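Local coordinates for chromosome partition protein Smc (Pyrococcus furiosus, PDB 5XNS) that binds and hydrolyses ATP through its head domain, seen here with part of the coiled coil, and is probably required for chromosome condensation and partitioning, at residues V20-S25 / S386-L391; Y140-Q145 / A327-F332; L339-V344 / T364-M369; V347-K352 / M370-K375. All coordinates share one frame; numbering follows the deposited sequence.

Interaction 1: V20-S25 / S386-L391; sequences VVIPFS and SKVVSL
V388 reaches across from strand 386-391 to strand 20-23 and is wedged against V20, V21 and I22. Its CB is directed at the other strand and is the branch point from which two methyls part. CG1 is the busier of them: it lies 4.0 Å from CG1 of V20 and 4.2 Å from CG1 of I22, with the I22 side chain running across it at about a right angle. With CG1 anti to the carbonyl carbon (chi1 -48°), CG2 is left between backbone N and carbonyl carbon and rests on the backbone, 3.9 Å from V21 O. No hydrogen bond links the two strands, whose axes come no closer than 7.6 Å and are inclined at 37°, because they belong to different sheets. Strand 20-23 edges the antiparallel sheet of the ABC-type ATPase head, and strand 386-392 edges the mixed sheet that carries the P-loop strand 28-32. Further along, P23 CG packs on S390 CB at 4.2 Å, while S390 OG is taken up by the backbone N of F62 of the Segregation and condensation protein A chain. At the other end V20 CG2 sits 4.1 Å from S386 O; the hydroxyl of S386 bonds S14 and the carbonyl of S37, an ATP-binding residue.

Interaction 2: Y140-Q145 / A327-F332; sequences YNIVLQ and APFYLF
N141 fits into the angle between the Y330 ring and the backbone of F329. Its CB is a blunt knob beside the Y330 ring, 3.3 Å from CD1, and the same CB also lies over the centre of one face of the Y140 ring. With CG held between backbone N and carbonyl carbon (chi1 57°), the amide turns in along the strand: ND2 lies over one face of the F329 ring and gives a hydrogen bond of 2.8 Å to F329 O, while OD1 is met by S136. A327 CB rounds off this pocket, 4.2 Å from N141 CB. The strands then lock in parallel, I142 beside L331 and V143 beside F332, making 142-143 an edge of the mixed sheet of the ATPase core. L331 N bonds N141 O in its carbonyl plane, and V143 N bonds L331 O at 2.8 Å. On one sheet face L144 CD2 drops against L331, 3.9 Å from its CG, under helix 39-49, which follows the P-loop. On the other, V143 CB and CG2 press on the CD1-CE1 side of F332, CB coming to 3.8 Å from CD1. Y140 OH and Y330 OH appear 2.7 Å apart, though the place of the latter is doubtful. Strand 329-333 probably carries the Walker B motif, and the other segment runs into what is probably the Q-loop. The chemistry implies a buried edge in which polar groups pair through backbone bonds and one asparagine amide, with the less certain pair of tyrosine hydroxyls besides, leaving hydrocarbon to fill both sheet faces.

Interaction 3: L339-V344 / T364-M369; sequences LDDANV and TLRDVM
R366 reaches over to the start of helix 341-354 and grips L339 O end-on with two nitrogens. The partners are two loops of the ABC-type head: L339 and D340 probably end the D-loop that follows Walker B, and T364 to R366 probably correspond to the switch (H-loop) region after strand 359-363. The tight part lies around the guanidinium. NH2 meets L339 O at 2.8 Å, NH1 reaches the same oxygen at 3.2 Å, and both bonds lie in the guanidinium plane. NH2 also makes a salt bridge of 3.0 Å to D341 OD1, nearly straight at 173°. Bends at chi2 and chi3 (-71° and -68°) fold the arginine back to present this edge, and V344 CG2 lies over one face, 3.3 Å above the plane. Its other methyl, CG1, packs 3.9 Å from M369 CB. With an alanine here in place of R366, L339 O would probably lose both of these donors, D341 would be left without its positive mate, and V344 would face a gap. NH1 and the nearby T364 OG1 and L365 N also hold a citrate, probably from the crystallisation liquor. D367 faces the Segregation and condensation protein A chain, in a salt bridge with its R40. The solvent side, with D340 and D341, is looser: the D341 salt bridge lies at this exposed rim, and V368 CG1 comes no nearer than 4.0 Å to D341 O. D340, pointing away, serves as N-cap of the helix: its OD1 takes the N-H of N343 at 2.9 Å.

Interaction 4: V347-K352 / M370-K375; sequences VADLIK and MANADK
A348 O is gripped by two N-H groups arriving on opposite faces of its carbonyl plane: K352 N, through the helical bond of 2.8 Å, and N372 ND2 at 3.0 Å. The first belongs to helix 341-354, the second to a type I beta turn from M370 to A373 that brings the chain from helix 367-370 to strand 375-381 of the mixed sheet. ND2 comes in 73° out of the carbonyl plane, so it uses no lone pair there. Its other bond goes to D349 OD1 at 2.9 Å, on the anti lone pair, with carboxylate and amide only 7° from coplanar; K345 shares that oxygen as a salt-bridge partner. The two acceptors lie near the amide plane and fix its rotation, with the NH2 end turned to the helix. A leucine in its place would probably leave A348 O and D349 OD1 each short of a donor and the turn free to shift from the helix. K352 passes obliquely over N372, its CD 3.8 Å from N372 CB. The lysine chain runs extended until a bend at chi4 (72°) brings NZ back to N372 O in a weak bond of 3.3 Å. Beyond, NZ faces D374 OD1 in a long salt bridge of 3.6 Å, while D374 OD2 takes the N-H of F28.

From the N terminus, strand 20-23 comes first, and its contact closes only when the chain returns at 386-391; the long loop of interaction 1 holds the other three. Inside it, interaction 2 joins 140-145 to 327-332 and closes before the rest begin. F332 then touches I351 on helix 341-354, the element shared by interactions 3 and 4. These two cross, since their segments alternate along the chain, and they meet where M369 packs on A348 and I351. Interaction 4 leads back to interaction 1 through S25 against D374 and K375. Interaction 1 ties one edge of the mixed sheet to the antiparallel sheet, interaction 2 adds the other edge strand, and interactions 3 and 4 fasten helix 341-354 to the chain after strand 359-363.

Interaction 1: V20-S25 / S386-L391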
# COMPACT_ATOMS: atom_id res chain seq x y z
N VAL A 20 -11.70 -17.64 -6.53
CA VAL A 20 -10.96 -17.00 -7.62
C VAL A 20 -9.56 -16.65 -7.11
O VAL A 20 -9.42 -16.00 -6.06
CB VAL A 20 -11.70 -15.76 -8.16
CG1 VAL A 20 -10.81 -14.95 -9.08
CG2 VAL A 20 -12.96 -16.20 -8.92
N VAL A 21 -8.53 -17.12 -7.81
CA VAL A 21 -7.14 -16.91 -7.40
C VAL A 21 -6.50 -15.87 -8.30
O VAL A 21 -6.50 -16.02 -9.53
CB VAL A 21 -6.32 -18.21 -7.44
CG1 VAL A 21 -4.92 -17.93 -6.84
CG2 VAL A 21 -7.04 -19.33 -6.70
N ILE A 22 -5.95 -14.83 -7.68
CA ILE A 22 -5.32 -13.71 -8.38
C ILE A 22 -3.82 -13.78 -8.09
O ILE A 22 -3.39 -13.51 -6.97
CB ILE A 22 -5.93 -12.38 -7.93
CG1 ILE A 22 -7.37 -12.31 -8.44
CG2 ILE A 22 -5.12 -11.20 -8.49
CD1 ILE A 22 -8.26 -11.52 -7.57
N PRO A 23 -3.01 -14.19 -9.06
CA PRO A 23 -1.56 -14.25 -8.85
C PRO A 23 -0.93 -12.89 -9.13
O PRO A 23 -1.51 -12.04 -9.82
CB PRO A 23 -1.11 -15.29 -9.88
CG PRO A 23 -2.05 -15.04 -11.05
CD PRO A 23 -3.37 -14.58 -10.43
N PHE A 24 0.25 -12.68 -8.57
CA PHE A 24 0.91 -11.38 -8.68
C PHE A 24 2.36 -11.53 -9.11
O PHE A 24 3.05 -12.50 -8.74
CB PHE A 24 0.87 -10.62 -7.34
CG PHE A 24 -0.50 -10.15 -6.95
CD1 PHE A 24 -1.07 -9.07 -7.59
CD2 PHE A 24 -1.20 -10.80 -5.96
CE1 PHE A 24 -2.34 -8.64 -7.25
CE2 PHE A 24 -2.48 -10.36 -5.60
CZ PHE A 24 -3.04 -9.28 -6.25
N SER A 25 2.84 -10.55 -9.86
CA SER A 25 4.27 -10.41 -10.05
C SER A 25 4.93 -9.94 -8.76
O SER A 25 4.40 -9.08 -8.05
CB SER A 25 4.58 -9.42 -11.17
OG SER A 25 5.96 -9.10 -11.18
N SER A 386 -17.43 -11.92 -11.41
CA SER A 386 -16.14 -11.51 -11.94
C SER A 386 -15.23 -12.72 -12.11
O SER A 386 -15.18 -13.60 -11.25
CB SER A 386 -15.47 -10.49 -11.01
OG SER A 386 -16.21 -9.28 -10.96
N LYS A 387 -14.47 -12.74 -13.21
CA LYS A 387 -13.47 -13.78 -13.40
C LYS A 387 -12.22 -13.16 -14.02
O LYS A 387 -12.25 -12.05 -14.56
CB LYS A 387 -14.03 -14.91 -14.27
CG LYS A 387 -14.33 -14.49 -15.70
CD LYS A 387 -13.28 -15.06 -16.64
CE LYS A 387 -13.52 -14.61 -18.07
NZ LYS A 387 -12.30 -14.83 -18.88
N VAL A 388 -11.10 -13.89 -13.93
CA VAL A 388 -9.80 -13.32 -14.27
C VAL A 388 -9.06 -14.19 -15.27
O VAL A 388 -9.23 -15.42 -15.34
CB VAL A 388 -8.92 -13.08 -13.02
CG1 VAL A 388 -9.71 -12.38 -11.92
CG2 VAL A 388 -8.31 -14.38 -12.51
N VAL A 389 -8.20 -13.53 -16.04
CA VAL A 389 -7.28 -14.15 -16.99
C VAL A 389 -5.92 -13.50 -16.78
O VAL A 389 -5.83 -12.27 -16.68
CB VAL A 389 -7.77 -13.94 -18.44
CG1 VAL A 389 -6.73 -14.43 -19.44
CG2 VAL A 389 -9.12 -14.63 -18.65
N SER A 390 -4.87 -14.31 -16.73
CA SER A 390 -3.54 -13.81 -16.38
C SER A 390 -2.56 -13.92 -17.55
O SER A 390 -2.52 -14.93 -18.26
CB SER A 390 -2.96 -14.54 -15.17
OG SER A 390 -3.02 -15.95 -15.37
N LEU A 391 -1.75 -12.88 -17.71
CA LEU A 391 -0.86 -12.71 -18.84
C LEU A 391 0.50 -12.26 -18.35
O LEU A 391 0.59 -11.36 -17.50
CB LEU A 391 -1.42 -11.67 -19.82
CG LEU A 391 -0.63 -11.36 -21.08
CD1 LEU A 391 -0.74 -12.54 -22.05
CD2 LEU A 391 -1.16 -10.07 -21.72

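Interaction 2: Y140-Q145 / A327-F332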
# COMPACT_ATOMS: atom_id res chain seq x y z
N TYR A 140 0.26 4.88 3.99
CA TYR A 140 0.48 5.79 2.88
C TYR A 140 0.72 5.04 1.57
O TYR A 140 0.47 5.59 0.50
CB TYR A 140 1.68 6.70 3.18
CG TYR A 140 2.98 6.03 2.83
CD1 TYR A 140 3.61 6.29 1.62
CD2 TYR A 140 3.56 5.10 3.70
CE1 TYR A 140 4.80 5.65 1.28
CE2 TYR A 140 4.74 4.47 3.38
CZ TYR A 140 5.35 4.74 2.16
OH TYR A 140 6.53 4.11 1.83
N ASN A 141 1.22 3.80 1.64
CA ASN A 141 1.51 3.01 0.44
C ASN A 141 0.26 2.46 -0.25
O ASN A 141 0.36 1.89 -1.34
CB ASN A 141 2.43 1.83 0.79
CG ASN A 141 1.84 0.94 1.86
OD1 ASN A 141 1.47 1.41 2.93
ND2 ASN A 141 1.72 -0.35 1.58
N ILE A 142 -0.90 2.59 0.36
CA ILE A 142 -2.15 2.15 -0.26
C ILE A 142 -2.89 3.41 -0.69
O ILE A 142 -3.20 4.28 0.13
CB ILE A 142 -2.98 1.28 0.70
CG1 ILE A 142 -2.20 -0.02 0.95
CG2 ILE A 142 -4.41 1.03 0.14
CD1 ILE A 142 -2.75 -0.87 2.09
N VAL A 143 -3.09 3.54 -1.99
CA VAL A 143 -3.70 4.75 -2.52
C VAL A 143 -4.85 4.28 -3.41
O VAL A 143 -4.68 4.14 -4.63
CB VAL A 143 -2.69 5.63 -3.28
CG1 VAL A 143 -3.33 6.93 -3.74
CG2 VAL A 143 -1.47 5.95 -2.40
N LEU A 144 -6.00 4.02 -2.80
CA LEU A 144 -7.19 3.61 -3.53
C LEU A 144 -8.05 4.84 -3.82
O LEU A 144 -7.64 5.98 -3.60
CB LEU A 144 -7.94 2.54 -2.75
CG LEU A 144 -7.12 1.26 -2.56
CD1 LEU A 144 -7.88 0.21 -1.75
CD2 LEU A 144 -6.71 0.68 -3.93
N GLN A 145 -9.26 4.60 -4.33
CA GLN A 145 -10.15 5.71 -4.67
C GLN A 145 -10.38 6.60 -3.46
O GLN A 145 -10.69 6.11 -2.38
CB GLN A 145 -11.48 5.17 -5.18
CG GLN A 145 -12.53 6.23 -5.35
CD GLN A 145 -13.68 5.73 -6.19
OE1 GLN A 145 -14.20 4.63 -5.95
NE2 GLN A 145 -14.09 6.52 -7.17
N ALA A 327 8.42 0.35 1.08
CA ALA A 327 7.47 -0.56 1.70
C ALA A 327 7.44 -1.90 0.96
O ALA A 327 7.86 -1.98 -0.20
CB ALA A 327 6.08 0.07 1.72
N PRO A 328 6.96 -2.97 1.60
CA PRO A 328 6.86 -4.25 0.87
C PRO A 328 6.02 -4.17 -0.41
O PRO A 328 6.44 -4.72 -1.44
CB PRO A 328 6.24 -5.18 1.92
CG PRO A 328 6.80 -4.65 3.25
CD PRO A 328 6.75 -3.13 3.05
N PHE A 329 4.86 -3.50 -0.39
CA PHE A 329 4.09 -3.35 -1.61
C PHE A 329 3.37 -2.00 -1.61
O PHE A 329 3.17 -1.39 -0.56
CB PHE A 329 3.07 -4.48 -1.81
CG PHE A 329 1.93 -4.46 -0.83
CD1 PHE A 329 0.77 -3.77 -1.11
CD2 PHE A 329 2.00 -5.15 0.36
CE1 PHE A 329 -0.28 -3.74 -0.21
CE2 PHE A 329 0.94 -5.14 1.26
CZ PHE A 329 -0.19 -4.44 0.97
N TYR A 330 2.97 -1.57 -2.81
CA TYR A 330 2.16 -0.38 -3.05
C TYR A 330 0.94 -0.81 -3.86
O TYR A 330 1.05 -1.65 -4.76
CB TYR A 330 2.96 0.73 -3.79
CG TYR A 330 4.08 1.25 -2.92
CD1 TYR A 330 3.92 2.40 -2.15
CD2 TYR A 330 5.29 0.54 -2.80
CE1 TYR A 330 4.92 2.84 -1.31
CE2 TYR A 330 6.29 0.97 -1.96
CZ TYR A 330 6.11 2.13 -1.22
OH TYR A 330 7.11 2.56 -0.36
N LEU A 331 -0.21 -0.24 -3.55
CA LEU A 331 -1.46 -0.62 -4.19
C LEU A 331 -2.18 0.66 -4.61
O LEU A 331 -2.60 1.44 -3.75
CB LEU A 331 -2.31 -1.48 -3.25
CG LEU A 331 -3.76 -1.79 -3.59
CD1 LEU A 331 -3.81 -2.66 -4.84
CD2 LEU A 331 -4.49 -2.47 -2.41
N PHE A 332 -2.33 0.86 -5.92
CA PHE A 332 -2.88 2.09 -6.48
C PHE A 332 -4.17 1.80 -7.24
O PHE A 332 -4.28 0.78 -7.93
CB PHE A 332 -1.87 2.76 -7.42
CG PHE A 332 -0.56 3.17 -6.75
CD1 PHE A 332 -0.49 3.40 -5.38
CD2 PHE A 332 0.58 3.38 -7.52
CE1 PHE A 332 0.72 3.81 -4.78
CE2 PHE A 332 1.79 3.78 -6.94
CZ PHE A 332 1.86 4.00 -5.57

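Interaction 3: L339-V344 / T364-M369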
# COMPACT_ATOMS: atom_id res chain seq x y z
N LEU A 339 -5.12 12.51 -15.03
CA LEU A 339 -3.85 12.60 -15.72
C LEU A 339 -4.05 12.24 -17.18
O LEU A 339 -4.69 11.22 -17.50
CB LEU A 339 -2.80 11.67 -15.09
CG LEU A 339 -2.45 11.82 -13.61
CD1 LEU A 339 -1.42 10.75 -13.22
CD2 LEU A 339 -1.91 13.22 -13.29
N ASP A 340 -3.48 13.05 -18.07
CA ASP A 340 -3.47 12.67 -19.47
C ASP A 340 -2.40 11.60 -19.72
O ASP A 340 -1.62 11.22 -18.83
CB ASP A 340 -3.29 13.89 -20.38
CG ASP A 340 -1.94 14.58 -20.20
OD1 ASP A 340 -0.95 13.96 -19.75
OD2 ASP A 340 -1.86 15.77 -20.56
N ASP A 341 -2.35 11.13 -20.97
CA ASP A 341 -1.46 10.03 -21.32
C ASP A 341 -0.00 10.39 -21.07
O ASP A 341 0.78 9.55 -20.63
CB ASP A 341 -1.68 9.64 -22.78
CG ASP A 341 -2.90 8.75 -22.97
OD1 ASP A 341 -3.63 8.50 -21.97
OD2 ASP A 341 -3.14 8.31 -24.12
N ALA A 342 0.39 11.63 -21.39
CA ALA A 342 1.77 12.05 -21.18
C ALA A 342 2.15 11.96 -19.71
O ALA A 342 3.25 11.49 -19.36
CB ALA A 342 1.98 13.48 -21.70
N ASN A 343 1.26 12.41 -18.83
CA ASN A 343 1.54 12.31 -17.40
C ASN A 343 1.48 10.86 -16.92
O ASN A 343 2.30 10.44 -16.09
CB ASN A 343 0.56 13.18 -16.63
CG ASN A 343 1.01 14.62 -16.55
OD1 ASN A 343 2.19 14.91 -16.36
ND2 ASN A 343 0.08 15.54 -16.71
N VAL A 344 0.52 10.07 -17.42
CA VAL A 344 0.43 8.67 -16.99
C VAL A 344 1.71 7.93 -17.35
O VAL A 344 2.21 7.11 -16.58
CB VAL A 344 -0.82 7.99 -17.58
CG1 VAL A 344 -0.77 6.49 -17.33
CG2 VAL A 344 -2.06 8.57 -16.95
N THR A 364 -6.05 -0.45 -13.26
CA THR A 364 -6.06 0.58 -14.30
C THR A 364 -6.73 0.02 -15.55
O THR A 364 -6.83 -1.20 -15.72
CB THR A 364 -4.64 1.07 -14.62
OG1 THR A 364 -4.68 2.19 -15.52
CG2 THR A 364 -3.81 -0.04 -15.25
N LEU A 365 -7.21 0.93 -16.40
CA LEU A 365 -7.53 0.60 -17.79
C LEU A 365 -6.78 1.51 -18.76
O LEU A 365 -7.19 1.64 -19.92
CB LEU A 365 -9.04 0.67 -18.07
CG LEU A 365 -9.87 1.81 -17.48
CD1 LEU A 365 -9.40 3.18 -17.99
CD2 LEU A 365 -11.36 1.61 -17.75
N ARG A 366 -5.69 2.14 -18.31
CA ARG A 366 -4.91 3.02 -19.17
C ARG A 366 -3.77 2.20 -19.76
O ARG A 366 -2.93 1.67 -19.01
CB ARG A 366 -4.38 4.20 -18.37
CG ARG A 366 -5.44 4.98 -17.59
CD ARG A 366 -6.36 5.78 -18.49
NE ARG A 366 -5.68 6.89 -19.14
CZ ARG A 366 -5.46 8.07 -18.57
NH1 ARG A 366 -5.84 8.29 -17.31
NH2 ARG A 366 -4.81 9.03 -19.25
N ASP A 367 -3.72 2.09 -21.08
CA ASP A 367 -2.74 1.18 -21.67
C ASP A 367 -1.32 1.67 -21.47
O ASP A 367 -0.39 0.86 -21.40
CB ASP A 367 -3.01 0.93 -23.16
CG ASP A 367 -3.15 2.21 -23.98
OD1 ASP A 367 -2.67 3.29 -23.54
OD2 ASP A 367 -3.71 2.12 -25.10
N VAL A 368 -1.14 2.99 -21.33
CA VAL A 368 0.20 3.52 -21.06
C VAL A 368 0.69 3.08 -19.68
O VAL A 368 1.89 2.85 -19.47
CB VAL A 368 0.20 5.05 -21.22
CG1 VAL A 368 1.54 5.58 -20.85
CG2 VAL A 368 -0.12 5.43 -22.65
N MET A 369 -0.22 2.98 -18.71
CA MET A 369 0.16 2.43 -17.40
C MET A 369 0.43 0.93 -17.52
O MET A 369 1.45 0.41 -17.04
CB MET A 369 -0.95 2.71 -16.39
CG MET A 369 -0.71 2.11 -15.02
SD MET A 369 0.75 2.84 -14.24
CE MET A 369 0.10 4.46 -13.85

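Interaction 4: V347-K352 / M370-K375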
# COMPACT_ATOMS: atom_id res chain seq x y z
N VAL A 347 4.39 8.59 -14.69
CA VAL A 347 4.15 7.86 -13.45
C VAL A 347 4.48 6.38 -13.64
O VAL A 347 5.11 5.74 -12.78
CB VAL A 347 2.70 8.06 -12.97
CG1 VAL A 347 2.42 7.20 -11.73
CG2 VAL A 347 2.42 9.55 -12.70
N ALA A 348 4.05 5.80 -14.76
CA ALA A 348 4.30 4.39 -15.01
C ALA A 348 5.79 4.09 -15.10
O ALA A 348 6.24 3.04 -14.63
CB ALA A 348 3.58 3.94 -16.28
N ASP A 349 6.56 4.99 -15.71
CA ASP A 349 8.01 4.81 -15.73
C ASP A 349 8.59 4.86 -14.32
O ASP A 349 9.49 4.09 -13.98
CB ASP A 349 8.67 5.87 -16.61
CG ASP A 349 8.38 5.68 -18.09
OD1 ASP A 349 7.80 4.63 -18.46
OD2 ASP A 349 8.75 6.56 -18.89
N LEU A 350 8.09 5.78 -13.49
CA LEU A 350 8.53 5.83 -12.10
C LEU A 350 8.16 4.56 -11.35
O LEU A 350 8.97 4.02 -10.58
CB LEU A 350 7.92 7.05 -11.43
CG LEU A 350 8.29 7.22 -9.96
CD1 LEU A 350 9.78 7.26 -9.80
CD2 LEU A 350 7.65 8.52 -9.46
N ILE A 351 6.94 4.07 -11.55
CA ILE A 351 6.53 2.81 -10.93
C ILE A 351 7.43 1.67 -11.40
O ILE A 351 7.91 0.87 -10.60
CB ILE A 351 5.06 2.51 -11.23
CG1 ILE A 351 4.16 3.49 -10.49
CG2 ILE A 351 4.73 1.08 -10.85
CD1 ILE A 351 2.69 3.32 -10.81
N LYS A 352 7.66 1.58 -12.72
CA LYS A 352 8.45 0.46 -13.21
C LYS A 352 9.87 0.50 -12.66
O LYS A 352 10.45 -0.54 -12.32
CB LYS A 352 8.46 0.44 -14.74
CG LYS A 352 9.41 -0.62 -15.29
CD LYS A 352 9.02 -1.10 -16.68
CE LYS A 352 9.75 -2.42 -17.04
NZ LYS A 352 9.23 -3.62 -16.27
N MET A 370 -0.48 0.23 -18.21
CA MET A 370 -0.42 -1.21 -18.44
C MET A 370 0.89 -1.67 -19.09
O MET A 370 1.44 -2.72 -18.73
CB MET A 370 -1.57 -1.56 -19.38
CG MET A 370 -2.52 -2.54 -18.89
SD MET A 370 -3.90 -2.48 -20.06
CE MET A 370 -4.87 -1.21 -19.28
N ALA A 371 1.36 -0.91 -20.09
CA ALA A 371 2.49 -1.32 -20.91
C ALA A 371 3.72 -1.67 -20.09
O ALA A 371 4.51 -2.53 -20.50
CB ALA A 371 2.82 -0.20 -21.92
N ASN A 372 3.92 -1.03 -18.95
CA ASN A 372 5.14 -1.22 -18.17
C ASN A 372 5.09 -2.40 -17.21
O ASN A 372 6.08 -2.66 -16.51
CB ASN A 372 5.45 0.05 -17.35
CG ASN A 372 5.97 1.19 -18.21
OD1 ASN A 372 5.95 1.13 -19.45
ND2 ASN A 372 6.44 2.24 -17.56
N ALA A 373 3.97 -3.12 -17.13
CA ALA A 373 3.82 -4.12 -16.08
C ALA A 373 4.57 -5.40 -16.45
O ALA A 373 4.73 -5.74 -17.62
CB ALA A 373 2.34 -4.44 -15.84
N ASP A 374 5.05 -6.11 -15.42
CA ASP A 374 5.55 -7.46 -15.65
C ASP A 374 4.40 -8.42 -15.95
O ASP A 374 4.49 -9.23 -16.87
CB ASP A 374 6.36 -7.94 -14.45
CG ASP A 374 7.50 -6.98 -14.11
OD1 ASP A 374 8.46 -6.88 -14.92
OD2 ASP A 374 7.44 -6.32 -13.04
N LYS A 375 3.31 -8.33 -15.19
CA LYS A 375 2.17 -9.19 -15.43
C LYS A 375 0.90 -8.37 -15.41
O LYS A 375 0.83 -7.30 -14.79
CB LYS A 375 2.11 -10.34 -14.41
CG LYS A 375 3.18 -11.40 -14.68
CD LYS A 375 3.40 -12.32 -13.47
CE LYS A 375 4.17 -13.58 -13.88
NZ LYS A 375 4.42 -14.48 -12.72